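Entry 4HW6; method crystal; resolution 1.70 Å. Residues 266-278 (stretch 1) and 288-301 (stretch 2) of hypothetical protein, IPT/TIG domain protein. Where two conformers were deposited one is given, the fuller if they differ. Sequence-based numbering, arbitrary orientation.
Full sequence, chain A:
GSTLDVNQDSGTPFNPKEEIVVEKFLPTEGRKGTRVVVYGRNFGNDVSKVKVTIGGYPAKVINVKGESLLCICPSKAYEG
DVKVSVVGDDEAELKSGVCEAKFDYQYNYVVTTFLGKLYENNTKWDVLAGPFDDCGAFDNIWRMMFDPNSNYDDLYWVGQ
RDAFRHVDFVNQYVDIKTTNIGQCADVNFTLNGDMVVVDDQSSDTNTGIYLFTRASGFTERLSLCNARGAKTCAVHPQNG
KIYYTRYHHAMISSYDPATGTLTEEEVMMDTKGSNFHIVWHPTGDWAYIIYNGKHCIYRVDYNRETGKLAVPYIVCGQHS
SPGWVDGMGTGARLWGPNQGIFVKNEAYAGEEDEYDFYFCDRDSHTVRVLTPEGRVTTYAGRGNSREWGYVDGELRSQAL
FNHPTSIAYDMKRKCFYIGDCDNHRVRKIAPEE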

# COMPACT_ATOMS: atom_id res chain seq x y z
N GLU A 266 -0.00 4.38 -30.30
CA GLU A 266 -0.76 3.15 -29.96
C GLU A 266 -2.24 3.47 -30.08
O GLU A 266 -3.00 2.68 -30.64
CB GLU A 266 -0.43 2.64 -28.56
CG GLU A 266 0.98 2.04 -28.42
CD GLU A 266 1.07 0.61 -28.90
OE1 GLU A 266 0.04 0.04 -29.33
OE2 GLU A 266 2.18 0.02 -28.83
N VAL A 267 -2.66 4.62 -29.54
CA VAL A 267 -4.03 5.11 -29.71
C VAL A 267 -4.07 6.60 -29.45
O VAL A 267 -3.27 7.11 -28.68
CB VAL A 267 -5.00 4.35 -28.75
CG1 VAL A 267 -4.82 4.77 -27.31
CG2 VAL A 267 -6.46 4.50 -29.21
N MSE A 268 -5.00 7.30 -30.10
CA MSE A 268 -5.22 8.72 -29.80
C MSE A 268 -5.89 8.86 -28.44
O MSE A 268 -6.67 8.00 -28.01
CB MSE A 268 -6.12 9.39 -30.84
CG MSE A 268 -5.51 9.48 -32.23
SE MSE A 268 -3.85 10.48 -32.27
CE MSE A 268 -4.32 12.21 -31.48
N MSE A 269 -5.59 9.97 -27.77
CA MSE A 269 -6.29 10.37 -26.55
C MSE A 269 -7.02 11.67 -26.82
O MSE A 269 -6.74 12.39 -27.78
CB MSE A 269 -5.31 10.53 -25.38
CG MSE A 269 -4.88 9.22 -24.76
SE MSE A 269 -3.61 9.49 -23.29
CE MSE A 269 -4.82 10.50 -22.13
N ASP A 270 -7.98 11.98 -25.97
CA ASP A 270 -8.80 13.16 -26.17
C ASP A 270 -8.21 14.42 -25.50
O ASP A 270 -8.79 15.50 -25.62
CB ASP A 270 -10.25 12.90 -25.69
CG ASP A 270 -10.36 12.70 -24.18
OD1 ASP A 270 -9.38 12.85 -23.42
OD2 ASP A 270 -11.48 12.37 -23.75
N THR A 271 -7.08 14.26 -24.83
CA THR A 271 -6.43 15.32 -24.04
C THR A 271 -4.92 15.18 -24.13
O THR A 271 -4.39 14.08 -24.16
CB THR A 271 -6.87 15.19 -22.56
OG1 THR A 271 -8.30 15.22 -22.50
CG2 THR A 271 -6.32 16.32 -21.65
N LYS A 272 -4.24 16.31 -24.17
CA LYS A 272 -2.78 16.35 -24.03
C LYS A 272 -2.45 17.51 -23.12
O LYS A 272 -3.35 18.15 -22.56
CB LYS A 272 -2.11 16.53 -25.40
CG LYS A 272 -2.47 17.82 -26.13
CD LYS A 272 -1.69 17.98 -27.42
CE LYS A 272 -2.09 19.25 -28.16
NZ LYS A 272 -1.21 19.47 -29.33
N GLY A 273 -1.18 17.80 -22.95
CA GLY A 273 -0.78 19.01 -22.23
C GLY A 273 -1.01 18.92 -20.74
O GLY A 273 -1.29 19.92 -20.08
N SER A 274 -0.86 17.73 -20.18
CA SER A 274 -1.24 17.47 -18.81
C SER A 274 -0.50 16.22 -18.32
O SER A 274 0.13 15.52 -19.12
CB SER A 274 -2.78 17.26 -18.73
OG SER A 274 -3.27 17.38 -17.40
N ASN A 275 -0.55 15.96 -17.03
CA ASN A 275 0.10 14.80 -16.47
C ASN A 275 -0.88 13.64 -16.55
O ASN A 275 -2.08 13.80 -16.26
CB ASN A 275 0.45 15.03 -14.99
CG ASN A 275 1.72 15.83 -14.79
OD1 ASN A 275 2.33 16.32 -15.74
ND2 ASN A 275 2.12 15.99 -13.54
N PHE A 276 -0.37 12.46 -16.90
CA PHE A 276 -1.16 11.24 -16.87
C PHE A 276 -0.34 10.18 -16.14
O PHE A 276 0.88 10.24 -16.14
CB PHE A 276 -1.49 10.75 -18.29
CG PHE A 276 -2.25 11.76 -19.10
CD1 PHE A 276 -3.61 11.94 -18.89
CD2 PHE A 276 -1.60 12.57 -20.02
CE1 PHE A 276 -4.31 12.92 -19.59
CE2 PHE A 276 -2.30 13.53 -20.73
CZ PHE A 276 -3.66 13.70 -20.52
N HIS A 277 -1.04 9.22 -15.57
CA HIS A 277 -0.40 8.05 -14.98
C HIS A 277 -1.19 6.85 -15.44
O HIS A 277 -2.38 6.74 -15.17
CB HIS A 277 -0.41 8.12 -13.47
CG HIS A 277 0.35 7.02 -12.81
ND1 HIS A 277 1.71 6.85 -12.97
CD2 HIS A 277 -0.07 6.00 -12.03
CE1 HIS A 277 2.09 5.77 -12.31
NE2 HIS A 277 1.03 5.23 -11.73
N ILE A 278 -0.50 5.94 -16.10
CA ILE A 278 -1.11 4.73 -16.65
C ILE A 278 -0.75 3.55 -15.77
O ILE A 278 0.40 3.41 -15.37
CB ILE A 278 -0.66 4.51 -18.10
CG1 ILE A 278 -1.14 5.67 -19.00
CG2 ILE A 278 -1.25 3.19 -18.66
CD1 ILE A 278 -0.55 5.67 -20.39
N TYR A 288 -5.92 1.53 -16.55
CA TYR A 288 -6.44 2.85 -16.25
C TYR A 288 -5.46 3.93 -16.69
O TYR A 288 -4.24 3.79 -16.57
CB TYR A 288 -6.73 3.02 -14.76
CG TYR A 288 -8.00 2.37 -14.26
CD1 TYR A 288 -9.19 2.45 -14.96
CD2 TYR A 288 -8.00 1.68 -13.07
CE1 TYR A 288 -10.36 1.83 -14.48
CE2 TYR A 288 -9.15 1.06 -12.58
CZ TYR A 288 -10.32 1.14 -13.29
OH TYR A 288 -11.46 0.53 -12.83
N ILE A 289 -6.03 5.01 -17.19
CA ILE A 289 -5.34 6.24 -17.43
C ILE A 289 -5.87 7.29 -16.46
O ILE A 289 -7.04 7.75 -16.57
CB ILE A 289 -5.56 6.77 -18.86
CG1 ILE A 289 -5.36 5.67 -19.92
CG2 ILE A 289 -4.64 7.97 -19.13
CD1 ILE A 289 -5.92 6.06 -21.27
N ILE A 290 -5.05 7.63 -15.47
CA ILE A 290 -5.38 8.66 -14.51
C ILE A 290 -5.05 10.02 -15.09
O ILE A 290 -3.89 10.26 -15.45
CB ILE A 290 -4.67 8.46 -13.18
CG1 ILE A 290 -4.92 7.03 -12.63
CG2 ILE A 290 -5.15 9.51 -12.18
CD1 ILE A 290 -4.14 6.73 -11.36
N TYR A 291 -6.06 10.88 -15.25
CA TYR A 291 -5.87 12.23 -15.75
C TYR A 291 -5.56 13.07 -14.52
O TYR A 291 -6.45 13.61 -13.86
CB TYR A 291 -7.12 12.76 -16.46
CG TYR A 291 -7.39 12.28 -17.86
CD1 TYR A 291 -7.13 10.97 -18.27
CD2 TYR A 291 -7.95 13.15 -18.80
CE1 TYR A 291 -7.38 10.56 -19.58
CE2 TYR A 291 -8.23 12.74 -20.10
CZ TYR A 291 -7.96 11.43 -20.48
OH TYR A 291 -8.24 11.04 -21.79
N ASN A 292 -4.28 13.15 -14.16
CA ASN A 292 -3.89 13.78 -12.91
C ASN A 292 -4.32 15.23 -12.79
O ASN A 292 -4.68 15.68 -11.72
CB ASN A 292 -2.36 13.71 -12.69
CG ASN A 292 -1.78 12.33 -12.91
OD1 ASN A 292 -0.85 12.18 -13.69
ND2 ASN A 292 -2.29 11.32 -12.21
N GLY A 293 -4.26 15.97 -13.90
CA GLY A 293 -4.63 17.35 -13.94
C GLY A 293 -6.07 17.64 -14.31
O GLY A 293 -6.49 18.79 -14.17
N LYS A 294 -6.82 16.64 -14.78
CA LYS A 294 -8.21 16.85 -15.21
C LYS A 294 -9.25 16.10 -14.38
O LYS A 294 -10.45 16.18 -14.66
CB LYS A 294 -8.39 16.47 -16.69
CG LYS A 294 -7.39 17.10 -17.62
CD LYS A 294 -7.42 18.60 -17.61
CE LYS A 294 -6.50 19.11 -18.72
NZ LYS A 294 -6.51 20.59 -18.78
N HIS A 295 -8.80 15.41 -13.34
CA HIS A 295 -9.70 14.97 -12.26
C HIS A 295 -10.62 13.85 -12.70
O HIS A 295 -11.77 13.77 -12.29
CB HIS A 295 -10.48 16.17 -11.72
CG HIS A 295 -9.62 17.36 -11.52
ND1 HIS A 295 -8.57 17.36 -10.64
CD2 HIS A 295 -9.63 18.58 -12.11
CE1 HIS A 295 -7.94 18.53 -10.71
NE2 HIS A 295 -8.58 19.30 -11.58
N CYS A 296 -10.09 12.92 -13.47
CA CYS A 296 -10.89 11.79 -13.95
C CYS A 296 -9.98 10.63 -14.27
O CYS A 296 -8.75 10.78 -14.34
CB CYS A 296 -11.78 12.20 -15.10
SG CYS A 296 -10.89 12.90 -16.48
N ILE A 297 -10.59 9.45 -14.36
CA ILE A 297 -9.88 8.23 -14.69
C ILE A 297 -10.59 7.60 -15.90
O ILE A 297 -11.82 7.46 -15.92
CB ILE A 297 -9.86 7.23 -13.51
CG1 ILE A 297 -9.14 7.82 -12.29
CG2 ILE A 297 -9.20 5.91 -13.95
CD1 ILE A 297 -9.21 6.96 -11.02
N TYR A 298 -9.80 7.23 -16.90
CA TYR A 298 -10.29 6.54 -18.08
C TYR A 298 -9.75 5.12 -18.08
O TYR A 298 -8.77 4.80 -17.37
CB TYR A 298 -9.78 7.21 -19.35
CG TYR A 298 -10.46 8.48 -19.82
CD1 TYR A 298 -10.61 9.58 -18.98
CD2 TYR A 298 -10.86 8.62 -21.15
CE1 TYR A 298 -11.18 10.77 -19.45
CE2 TYR A 298 -11.43 9.80 -21.61
CZ TYR A 298 -11.59 10.87 -20.74
OH TYR A 298 -12.14 12.06 -21.22
N ARG A 299 -10.38 4.28 -18.90
CA ARG A 299 -9.88 2.92 -19.15
C ARG A 299 -9.54 2.76 -20.64
O ARG A 299 -10.30 3.20 -21.51
CB ARG A 299 -10.93 1.88 -18.72
CG ARG A 299 -10.68 0.47 -19.24
CD ARG A 299 -11.42 -0.58 -18.43
NE ARG A 299 -11.68 -1.79 -19.18
CZ ARG A 299 -12.35 -2.84 -18.70
NH1 ARG A 299 -12.80 -2.81 -17.46
NH2 ARG A 299 -12.56 -3.91 -19.45
N VAL A 300 -8.44 2.06 -20.91
CA VAL A 300 -8.04 1.71 -22.28
C VAL A 300 -7.91 0.18 -22.36
O VAL A 300 -7.15 -0.44 -21.61
CB VAL A 300 -6.78 2.45 -22.73
CG1 VAL A 300 -5.61 2.22 -21.77
CG2 VAL A 300 -6.46 2.06 -24.17
N ASP A 301 -8.70 -0.43 -23.21
CA ASP A 301 -8.69 -1.88 -23.38
C ASP A 301 -7.56 -2.33 -24.29
O ASP A 301 -7.18 -1.62 -25.22
CB ASP A 301 -10.03 -2.35 -23.96
CG ASP A 301 -11.20 -2.22 -22.96
OD1 ASP A 301 -11.01 -2.46 -21.77
OD2 ASP A 301 -12.32 -1.89 -23.39
O HOH W 1 -8.55 9.68 -24.20
O HOH W 2 -4.34 20.25 -21.03
O HOH W 3 -4.51 15.20 -16.68
O HOH W 4 1.73 11.52 -13.77

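The two stretches meet as neighbouring antiparallel strands, 276-278 against 288-291, whose directions differ by 162°. Backbone hydrogen bonding is concentrated at one pair: His 277 N donates to Ile 290 O at 3.0 Å, and Ile 290 N returns the bond to His 277 O at 2.8 Å. On either side of this pair lie the non-hydrogen-bonded pairs Phe 276 with Tyr 291 and Ile 278 with Ile 289, where CA-H...O contacts add to the pairing: Phe 276 CA lies 3.2 Å from Ile 290 O, and Ile 278 CA lies 3.3 Å from Tyr 288 O. Beyond the strand, the ladder frays. Asn 292 N makes only a weak bond to Asn 275 O, 3.1 Å long with an angle of 131°.

Alternation along the strands sends Phe 276, Ile 278, Ile 289 and Tyr 291 to one face of the sheet and His 277 and Ile 290 to the other. On the first face, the edge of Phe 276 is directed at the face of Tyr 291, with centroids 4.8 Å apart and planes at 80°; Phe 276 CE1 approaches Tyr 291 CG to 3.6 Å. Ile 289 CG2 serves as a shared apolar point, 4.1 Å from Phe 276 CD1, 4.2 Å from Ile 278 CG1 and 3.9 Å from CE of the selenomethionine Met 269. The long, flexible Met 269 side chain also brings CE to 3.6 Å from Tyr 291 CE1. These apolar groups suit a buried layer that asks for close packing.

Tyrosine adds a polar tip to an aromatic ring, and Asp 270 exploits two of them. Tyr 291 OH donates to Asp 270 OD1 at 2.7 Å, while Tyr 298 OH donates to Asp 270 OD2 at 2.6 Å, so one carboxylate gathers both phenols. Within its own stretch, Thr 271 OG1 also donates to Asp 270 OD1, at 2.8 Å.

Water completes the contact where the backbones separate. Water 1 accepts from Asp 270 N (3.0 Å) and donates to Tyr 291 OH (2.8 Å). Water 3 accepts from Gly 293 N (2.9 Å), donates to Asn 275 O (2.8 Å) and bonds Ser 274 OG (2.6 Å). Glycine fits here because an ideal CB on Gly 293 would lie 2.6 Å from Ser 274 OG, a clash. Farther out, water 2 accepts from Lys 294 NZ (3.1 Å) and donates to Lys 272 O (2.8 Å), letting the long lysine reach the loop. Altogether the stretches bury 748 Å², summed over both sides.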